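Local coordinates for DUF917 domain-containing protein (Chromobacterium violaceum, PDB 2O3I) that is of unknown function but belongs to the DUF917 family, with the N- and C-terminal domains of S-methyl thiohydantoin desulfurase-like proteins, at residues S30-Y44 / A73-E85. The protein carries 2 engineered substitutions. Numbering follows the deposited sequence.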
loop_
_atom_site.group_PDB
_atom_site.type_symbol
_atom_site.label_atom_id
_atom_site.label_comp_id
_atom_site.label_asym_id
_atom_site.label_seq_id
_atom_site.Cartn_x
_atom_site.Cartn_y
_atom_site.Cartn_z
ATOM N N SER A 30 26.506 3.157 0.193
ATOM C CA SER A 30 25.561 3.354 1.282
ATOM C C SER A 30 25.953 2.506 2.490
ATOM O O SER A 30 25.661 2.866 3.620
ATOM C CB SER A 30 24.131 3.015 0.834
ATOM O OG SER A 30 23.937 1.621 0.687
ATOM N N ALA A 31 26.612 1.377 2.250
ATOM C CA ALA A 31 27.039 0.516 3.348
ATOM C C ALA A 31 28.144 1.219 4.134
ATOM O O ALA A 31 28.172 1.160 5.362
ATOM C CB ALA A 31 27.540 -0.820 2.818
ATOM N N ARG A 32 29.047 1.885 3.416
ATOM C CA ARG A 32 30.155 2.609 4.035
ATOM C C ARG A 32 29.653 3.843 4.767
ATOM O O ARG A 32 30.171 4.203 5.822
ATOM C CB ARG A 32 31.203 2.996 2.978
ATOM C CG ARG A 32 32.160 1.847 2.619
ATOM C CD ARG A 32 33.017 2.135 1.389
ATOM N NE ARG A 32 33.937 1.035 1.094
ATOM C CZ ARG A 32 34.554 0.858 -0.076
ATOM N NH1 ARG A 32 34.353 1.711 -1.070
ATOM N NH2 ARG A 32 35.358 -0.183 -0.260
ATOM N N HIS A 33 28.639 4.486 4.208
ATOM C CA HIS A 33 28.057 5.663 4.830
ATOM C C HIS A 33 27.525 5.319 6.214
ATOM O O HIS A 33 27.668 6.101 7.158
ATOM C CB HIS A 33 26.912 6.199 3.973
ATOM C CG HIS A 33 27.362 7.018 2.805
ATOM N ND1 HIS A 33 26.536 7.312 1.741
ATOM C CD2 HIS A 33 28.549 7.615 2.539
ATOM C CE1 HIS A 33 27.197 8.052 0.867
ATOM N NE2 HIS A 33 28.419 8.250 1.327
ATOM N N LEU A 34 26.907 4.148 6.330
ATOM C CA LEU A 34 26.343 3.707 7.600
ATOM C C LEU A 34 27.415 3.244 8.585
ATOM O O LEU A 34 27.361 3.568 9.776
ATOM C CB LEU A 34 25.338 2.577 7.365
ATOM C CG LEU A 34 23.989 2.944 6.742
ATOM C CD1 LEU A 34 23.212 1.680 6.427
ATOM C CD2 LEU A 34 23.200 3.823 7.711
ATOM N N ALA A 35 28.387 2.490 8.080
ATOM C CA ALA A 35 29.471 1.972 8.910
ATOM C C ALA A 35 30.380 3.073 9.460
ATOM O O ALA A 35 30.943 2.935 10.547
ATOM C CB ALA A 35 30.293 0.969 8.116
ATOM N N ALA A 36 30.520 4.163 8.711
ATOM C CA ALA A 36 31.368 5.270 9.137
ATOM C C ALA A 36 30.966 5.846 10.492
ATOM O O ALA A 36 31.809 6.372 11.217
ATOM C CB ALA A 36 31.350 6.372 8.090
ATOM N N ASN A 37 29.683 5.741 10.837
ATOM C CA ASN A 37 29.194 6.279 12.105
ATOM C C ASN A 37 29.031 5.261 13.227
ATOM O O ASN A 37 28.518 5.598 14.294
ATOM C CB ASN A 37 27.857 7.001 11.901
ATOM C CG ASN A 37 28.000 8.280 11.101
ATOM O OD1 ASN A 37 28.747 9.185 11.482
ATOM N ND2 ASN A 37 27.278 8.366 9.986
ATOM N N PHE A 38 29.452 4.022 12.997
ATOM C CA PHE A 38 29.326 2.999 14.028
ATOM C C PHE A 38 30.456 3.098 15.039
ATOM O O PHE A 38 31.614 2.855 14.721
ATOM C CB PHE A 38 29.335 1.596 13.418
ATOM C CG PHE A 38 29.153 0.491 14.431
ATOM C CD1 PHE A 38 29.958 -0.642 14.394
ATOM C CD2 PHE A 38 28.170 0.574 15.414
ATOM C CE1 PHE A 38 29.793 -1.673 15.321
ATOM C CE2 PHE A 38 27.999 -0.454 16.346
ATOM C CZ PHE A 38 28.814 -1.578 16.296
ATOM N N ARG A 39 30.105 3.454 16.265
ATOM C CA ARG A 39 31.071 3.563 17.347
ATOM C C ARG A 39 30.266 3.749 18.628
ATOM O O ARG A 39 29.174 4.323 18.599
ATOM C CB ARG A 39 31.995 4.757 17.121
ATOM C CG ARG A 39 31.266 6.066 17.038
ATOM C CD ARG A 39 32.205 7.206 16.696
ATOM N NE ARG A 39 31.502 8.483 16.737
ATOM C CZ ARG A 39 30.988 9.018 17.842
ATOM N NH1 ARG A 39 31.103 8.389 19.008
ATOM N NH2 ARG A 39 30.353 10.184 17.781
ATOM N N LYS A 40 30.783 3.252 19.745
ATOM C CA LYS A 40 30.053 3.391 21.000
ATOM C C LYS A 40 29.789 4.867 21.297
ATOM O O LYS A 40 30.669 5.713 21.140
ATOM C CB LYS A 40 30.835 2.753 22.155
ATOM C CG LYS A 40 29.984 2.466 23.394
ATOM C CD LYS A 40 30.799 1.769 24.485
ATOM C CE LYS A 40 29.909 1.260 25.620
ATOM N NZ LYS A 40 29.126 2.346 26.289
ATOM N N GLY A 41 28.566 5.172 21.710
ATOM C CA GLY A 41 28.217 6.544 22.014
ATOM C C GLY A 41 26.759 6.674 22.397
ATOM O O GLY A 41 26.162 5.746 22.942
ATOM N N ASP A 42 26.180 7.833 22.116
ATOM C CA ASP A 42 24.780 8.068 22.429
ATOM C C ASP A 42 23.905 7.117 21.616
ATOM O O ASP A 42 23.111 6.366 22.176
ATOM C CB ASP A 42 24.394 9.512 22.105
ATOM C CG ASP A 42 23.016 9.870 22.623
ATOM O OD1 ASP A 42 22.282 10.592 21.919
ATOM O OD2 ASP A 42 22.670 9.436 23.741
ATOM N N TYR A 43 24.064 7.147 20.295
ATOM C CA TYR A 43 23.267 6.298 19.412
ATOM C C TYR A 43 23.540 4.794 19.587
ATOM O O TYR A 43 22.607 4.027 19.812
ATOM C CB TYR A 43 23.475 6.722 17.954
ATOM C CG TYR A 43 22.462 6.144 16.978
ATOM C CD1 TYR A 43 22.618 4.855 16.452
ATOM C CD2 TYR A 43 21.351 6.893 16.571
ATOM C CE1 TYR A 43 21.694 4.333 15.539
ATOM C CE2 TYR A 43 20.419 6.377 15.664
ATOM C CZ TYR A 43 20.601 5.101 15.151
ATOM O OH TYR A 43 19.703 4.602 14.242
ATOM N N TYR A 44 24.801 4.373 19.493
ATOM C CA TYR A 44 25.141 2.958 19.658
ATOM C C TYR A 44 25.701 2.682 21.051
ATOM O O TYR A 44 26.838 3.039 21.356
ATOM C CB TYR A 44 26.165 2.517 18.606
ATOM C CG TYR A 44 25.660 2.576 17.182
ATOM C CD1 TYR A 44 26.084 3.585 16.312
ATOM C CD2 TYR A 44 24.751 1.624 16.703
ATOM C CE1 TYR A 44 25.620 3.645 14.995
ATOM C CE2 TYR A 44 24.279 1.676 15.389
ATOM C CZ TYR A 44 24.720 2.693 14.544
ATOM O OH TYR A 44 24.241 2.778 13.263
ATOM N N ALA A 73 18.009 7.383 -2.516
ATOM C CA ALA A 73 17.634 7.863 -1.194
ATOM C C ALA A 73 18.453 7.180 -0.105
ATOM O O ALA A 73 18.873 7.814 0.862
ATOM C CB ALA A 73 16.144 7.625 -0.958
ATOM N N ILE A 74 18.690 5.884 -0.272
ATOM C CA ILE A 74 19.452 5.126 0.710
ATOM C C ILE A 74 20.922 5.560 0.781
ATOM O O ILE A 74 21.547 5.472 1.841
ATOM C CB ILE A 74 19.330 3.607 0.425
ATOM C CG1 ILE A 74 17.849 3.207 0.468
ATOM C CG2 ILE A 74 20.103 2.805 1.463
ATOM C CD1 ILE A 74 17.557 1.776 0.066
ATOM N N ASN A 75 21.468 6.050 -0.330
ATOM C CA ASN A 75 22.860 6.505 -0.355
ATOM C C ASN A 75 23.063 7.768 0.480
ATOM O O ASN A 75 24.187 8.229 0.642
ATOM C CB ASN A 75 23.327 6.796 -1.789
ATOM C CG ASN A 75 23.724 5.541 -2.552
ATOM O OD1 ASN A 75 24.519 4.732 -2.073
ATOM N ND2 ASN A 75 23.181 5.382 -3.752
ATOM N N GLN A 76 21.979 8.322 1.010
ATOM C CA GLN A 76 22.061 9.546 1.801
ATOM C C GLN A 76 21.967 9.300 3.301
ATOM O O GLN A 76 22.262 10.183 4.107
ATOM C CB GLN A 76 20.947 10.505 1.377
ATOM C CG GLN A 76 20.976 10.886 -0.098
ATOM C CD GLN A 76 19.799 11.763 -0.490
ATOM O OE1 GLN A 76 19.551 12.801 0.133
ATOM N NE2 GLN A 76 19.066 11.352 -1.527
ATOM N N VAL A 77 21.559 8.094 3.671
ATOM C CA VAL A 77 21.409 7.732 5.071
ATOM C C VAL A 77 22.744 7.658 5.807
ATOM O O VAL A 77 23.746 7.215 5.250
ATOM C CB VAL A 77 20.684 6.383 5.195
ATOM C CG1 VAL A 77 20.500 6.023 6.648
ATOM C CG2 VAL A 77 19.336 6.465 4.499
ATOM N N GLN A 78 22.739 8.109 7.060
ATOM C CA GLN A 78 23.918 8.103 7.921
ATOM C C GLN A 78 23.715 7.119 9.072
ATOM O O GLN A 78 24.646 6.437 9.492
ATOM C CB GLN A 78 24.170 9.497 8.498
ATOM C CG GLN A 78 24.669 10.533 7.510
ATOM C CD GLN A 78 26.035 10.192 6.952
ATOM O OE1 GLN A 78 26.154 9.437 5.985
ATOM N NE2 GLN A 78 27.081 10.738 7.571
ATOM N N TRP A 79 22.490 7.068 9.592
ATOM C CA TRP A 79 22.142 6.155 10.683
ATOM C C TRP A 79 20.925 5.339 10.237
ATOM O O TRP A 79 20.065 5.844 9.526
ATOM C CB TRP A 79 21.823 6.937 11.962
ATOM C CG TRP A 79 22.804 8.046 12.235
ATOM C CD1 TRP A 79 22.839 9.277 11.641
ATOM C CD2 TRP A 79 23.915 8.006 13.135
ATOM N NE1 TRP A 79 23.902 10.005 12.114
ATOM C CE2 TRP A 79 24.581 9.250 13.032
ATOM C CE3 TRP A 79 24.414 7.040 14.017
ATOM C CZ2 TRP A 79 25.720 9.554 13.778
ATOM C CZ3 TRP A 79 25.547 7.341 14.759
ATOM C CH2 TRP A 79 26.188 8.590 14.634
ATOM N N PRO A 80 20.844 4.064 10.641
ATOM C CA PRO A 80 19.712 3.222 10.245
ATOM C C PRO A 80 18.451 3.401 11.088
ATOM O O PRO A 80 17.947 2.441 11.672
ATOM C CB PRO A 80 20.287 1.820 10.370
ATOM C CG PRO A 80 21.146 1.949 11.585
ATOM C CD PRO A 80 21.854 3.278 11.373
ATOM N N ASN A 81 17.938 4.625 11.149
ATOM C CA ASN A 81 16.739 4.891 11.936
ATOM C C ASN A 81 15.548 4.042 11.503
ATOM O O ASN A 81 14.839 3.486 12.343
ATOM C CB ASN A 81 16.366 6.376 11.872
ATOM C CG ASN A 81 17.286 7.246 12.707
ATOM O OD1 ASN A 81 18.185 6.744 13.384
ATOM N ND2 ASN A 81 17.064 8.558 12.667
ATOM N N GLY A 82 15.330 3.939 10.197
ATOM C CA GLY A 82 14.214 3.148 9.698
ATOM C C GLY A 82 14.237 1.701 10.165
ATOM O O GLY A 82 13.277 1.240 10.784
ATOM N N PRO A 83 15.311 0.950 9.865
ATOM C CA PRO A 83 15.409 -0.452 10.285
ATOM C C PRO A 83 15.318 -0.610 11.804
ATOM O O PRO A 83 14.674 -1.529 12.305
ATOM C CB PRO A 83 16.767 -0.881 9.730
ATOM C CG PRO A 83 16.859 -0.096 8.463
ATOM C CD PRO A 83 16.377 1.281 8.901
ATOM N N VAL A 84 15.973 0.283 12.534
ATOM C CA VAL A 84 15.936 0.229 13.990
ATOM C C VAL A 84 14.486 0.383 14.463
ATOM O O VAL A 84 14.002 -0.371 15.317
ATOM C CB VAL A 84 16.804 1.353 14.608
ATOM C CG1 VAL A 84 16.535 1.464 16.094
ATOM C CG2 VAL A 84 18.274 1.066 14.373
ATOM N N GLU A 85 13.786 1.351 13.887
ATOM C CA GLU A 85 12.399 1.595 14.267
ATOM C C GLU A 85 11.482 0.426 13.879
ATOM O O GLU A 85 10.545 0.095 14.612
ATOM C CB GLU A 85 11.900 2.889 13.624
ATOM C CG GLU A 85 10.718 3.498 14.343
ATOM C CD GLU A 85 11.082 3.989 15.732
ATOM O OE1 GLU A 85 10.293 3.754 16.672
ATOM O OE2 GLU A 85 12.154 4.616 15.881
HETATM O O HOH W 1 25.604 4.512 11.508
#
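An aromatic cluster of Tyr-43, Tyr-44 and Trp-79 joins the loop after helix 28-35 to the connection between helices 71-74 and 81-96 in the N-terminal S-Me-THD-like domain. The Trp-79 six-membered ring takes the CB of Asn-37 over one face, a CH-pi contact 3.7 Å from the ring centroid and 15° off its normal; the Asn-37 amide lies nearly parallel to the indole. Tyr-43 meets the same ring obliquely, planes at 44°, with Trp-79 CE3 over one face of the tyrosine ring, toward its rim, while Tyr-44 comes rim to rim. Tyr-43 slides past Trp-79 in the opposite direction, its chi1 of -166° setting CG anti to the backbone nitrogen; its OH donates to Asn-81 OD1 at 2.8 Å, in the carbonyl plane. Asn-81 ND2 in turn binds the Glu-161 carbonyl. The backbone oxygen of Gln-78 has two partners: Asn-37 ND2 at 3.3 Å, well above the carbonyl plane, and a water at 2.9 Å. That water also donates to Leu-34 O and accepts from Tyr-44 OH at 2.8 Å, in the plane of the tyrosine ring. Deeper in the contact, Leu-34 CD2 packs on Val-77 CG1 at 3.6 Å and on Pro-80 CD; Tyr-67 of strand 61-69 touches both Leu-34 and Val-77. Toward the start of the contact, His-33 ND1 makes a weak, bent hydrogen bond to Asn-75 O, and Asn-75 OD1 is held by Thr-27. Asn-37 and the three-bonded water thus tie Gln-78 O to helix 28-35 and Tyr-44, while the Tyr-43 hydroxyl links the cluster to the start of helix 81-96.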